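Local coordinates for prophage MuSo2, 43 kDa tail protein (Shewanella oneidensis, PDB 3CDD) that probably serves as a structural component of the baseplate in a Mu-like phage tail, where it is expected to act as a trimer, at residues Val65-Glu70 and Gly289-Gln294. Sequence-based numbering, arbitrary orientation.
Sequences VDIGGE and GWRIPQ
The type I' turn of a beta hairpin, from Ile67 to Glu70 between strands 62-67 and 70-84, meets the loop that follows strand 281-288 chiefly through two pairs, Ile67 with Trp290 and Glu70 with Arg291. It is a worked example of how two distant parts of one chain, here in the GpP-like N-terminal and fourth-domain family regions, are joined by an apolar contact beside a salt bridge. Two glycines, Gly68 and Gly69, take the positive phi values of the turn; Ile67 N donates to Glu70 O at 2.8 Å and Glu70 N to Ile67 O at 2.9 Å, and both side chains leave the backbone toward the loop. With CG1 of Ile67 anti to the backbone N (chi1 177°) and the chain extended beyond it, Ile67 CD1 reaches the six-membered ring of Trp290, 3.8 Å from CE3. The indole is held from elsewhere as well: its NE1 donates to the carbonyl of Ser326, and Ile7, Ile22, Ile24 and Val72 pack around it. Arg291 stretches out past Ile67 in the opposite direction, and its terminal nitrogens converge on one oxygen of Glu70. Arg291 NH1 lies 2.6 Å from Glu70 OE1, nearly in line with the C-O bond, while NH2 reaches the same OE1 at 2.8 Å from the anti side. That oxygen sits close to the guanidinium plane, but the carboxylate is turned 33° from it, and both N-H bonds are bent. Glu5 takes NE and the Gly296 carbonyl takes NH1, so partners are found at NE, NH1 and NH2, and the rotation of the guanidinium is probably restricted. With two carboxylates around it, Arg291 is expected to stay charged, joining the N-terminal segment, the hairpin turn and the loop through a single cation.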
loop_
_atom_site.group_PDB
_atom_site.type_symbol
_atom_site.label_atom_id
_atom_site.label_comp_id
_atom_site.label_asym_id
_atom_site.label_seq_id
_atom_site.Cartn_x
_atom_site.Cartn_y
_atom_site.Cartn_z
ATOM N N VAL A 65 5.515 -29.771 -8.315
ATOM C CA VAL A 65 6.824 -29.755 -7.691
ATOM C C VAL A 65 6.923 -30.944 -6.756
ATOM O O VAL A 65 6.042 -31.146 -5.912
ATOM C CB VAL A 65 7.148 -28.448 -6.958
ATOM C CG1 VAL A 65 8.546 -28.545 -6.325
ATOM C CG2 VAL A 65 7.042 -27.214 -7.944
ATOM N N ASP A 66 7.994 -31.723 -6.949
ATOM C CA ASP A 66 8.313 -32.916 -6.150
ATOM C C ASP A 66 9.697 -32.809 -5.469
ATOM O O ASP A 66 10.640 -32.209 -6.013
ATOM C CB ASP A 66 8.298 -34.164 -7.040
ATOM C CG ASP A 66 6.932 -34.438 -7.671
ATOM O OD1 ASP A 66 5.890 -34.150 -7.060
ATOM O OD2 ASP A 66 6.907 -34.960 -8.800
ATOM N N ILE A 67 9.795 -33.384 -4.276
ATOM C CA ILE A 67 11.069 -33.562 -3.588
ATOM C C ILE A 67 11.263 -35.064 -3.397
ATOM O O ILE A 67 10.459 -35.712 -2.731
ATOM C CB ILE A 67 11.142 -32.833 -2.206
ATOM C CG1 ILE A 67 12.491 -33.139 -1.519
ATOM C CG2 ILE A 67 9.951 -33.221 -1.301
ATOM C CD1 ILE A 67 12.832 -32.242 -0.323
ATOM N N GLY A 68 12.308 -35.616 -4.006
ATOM C CA GLY A 68 12.572 -37.061 -3.929
ATOM C C GLY A 68 11.444 -37.908 -4.498
ATOM O O GLY A 68 11.209 -39.031 -4.051
ATOM N N GLY A 69 10.748 -37.373 -5.493
ATOM C CA GLY A 69 9.599 -38.049 -6.073
ATOM C C GLY A 69 8.300 -37.857 -5.298
ATOM O O GLY A 69 7.247 -38.322 -5.735
ATOM N N GLU A 70 8.363 -37.185 -4.148
ATOM C CA GLU A 70 7.161 -36.934 -3.336
ATOM C C GLU A 70 6.567 -35.576 -3.669
ATOM O O GLU A 70 7.283 -34.581 -3.735
ATOM C CB GLU A 70 7.469 -37.009 -1.840
ATOM C CG GLU A 70 6.243 -36.856 -0.950
ATOM C CD GLU A 70 6.560 -36.991 0.534
ATOM O OE1 GLU A 70 7.731 -37.252 0.892
ATOM O OE2 GLU A 70 5.623 -36.836 1.351
ATOM N N GLY A 289 15.967 -28.418 6.530
ATOM C CA GLY A 289 15.321 -29.513 5.797
ATOM C C GLY A 289 13.819 -29.320 5.667
ATOM O O GLY A 289 13.196 -28.690 6.484
ATOM N N TRP A 290 13.245 -29.854 4.609
ATOM C CA TRP A 290 11.796 -29.847 4.395
ATOM C C TRP A 290 11.145 -31.063 5.071
ATOM O O TRP A 290 9.911 -31.128 5.231
ATOM C CB TRP A 290 11.564 -29.955 2.899
ATOM C CG TRP A 290 11.925 -28.741 2.126
ATOM C CD1 TRP A 290 12.679 -27.658 2.543
ATOM C CD2 TRP A 290 11.519 -28.458 0.783
ATOM N NE1 TRP A 290 12.771 -26.717 1.508
ATOM C CE2 TRP A 290 12.065 -27.191 0.428
ATOM C CE3 TRP A 290 10.716 -29.137 -0.149
ATOM C CZ2 TRP A 290 11.853 -26.618 -0.828
ATOM C CZ3 TRP A 290 10.514 -28.570 -1.390
ATOM C CH2 TRP A 290 11.066 -27.318 -1.717
ATOM N N ARG A 291 11.990 -32.026 5.441
ATOM C CA ARG A 291 11.559 -33.271 6.081
ATOM C C ARG A 291 11.875 -33.303 7.566
ATOM O O ARG A 291 12.933 -32.827 8.017
ATOM C CB ARG A 291 12.247 -34.451 5.430
ATOM C CG ARG A 291 11.789 -34.694 4.036
ATOM C CD ARG A 291 12.125 -36.097 3.581
ATOM N NE ARG A 291 11.800 -36.233 2.169
ATOM C CZ ARG A 291 10.637 -36.675 1.703
ATOM N NH1 ARG A 291 9.679 -37.055 2.546
ATOM N NH2 ARG A 291 10.446 -36.753 0.388
ATOM N N ILE A 292 10.944 -33.860 8.329
ATOM C CA ILE A 292 11.134 -34.105 9.745
ATOM C C ILE A 292 12.094 -35.278 9.851
ATOM O O ILE A 292 11.753 -36.359 9.411
ATOM C CB ILE A 292 9.761 -34.407 10.383
ATOM C CG1 ILE A 292 8.811 -33.194 10.179
ATOM C CG2 ILE A 292 9.906 -34.709 11.844
ATOM C CD1 ILE A 292 7.311 -33.503 10.254
ATOM N N PRO A 293 13.294 -35.072 10.437
ATOM C CA PRO A 293 14.296 -36.168 10.505
ATOM C C PRO A 293 13.839 -37.422 11.263
ATOM O O PRO A 293 14.258 -38.551 10.915
ATOM C CB PRO A 293 15.502 -35.542 11.207
ATOM C CG PRO A 293 15.226 -34.024 11.242
ATOM C CD PRO A 293 13.749 -33.824 11.081
ATOM N N GLN A 294 13.003 -37.243 12.289
ATOM C CA GLN A 294 12.515 -38.394 13.066
ATOM C C GLN A 294 11.645 -39.318 12.220
ATOM O O GLN A 294 11.868 -40.531 12.150
ATOM C CB GLN A 294 11.732 -37.952 14.312
ATOM C CG GLN A 294 12.585 -37.332 15.407
ATOM C CD GLN A 294 12.843 -35.853 15.160
ATOM O OE1 GLN A 294 12.401 -35.297 14.150
ATOM N NE2 GLN A 294 13.565 -35.215 16.073
#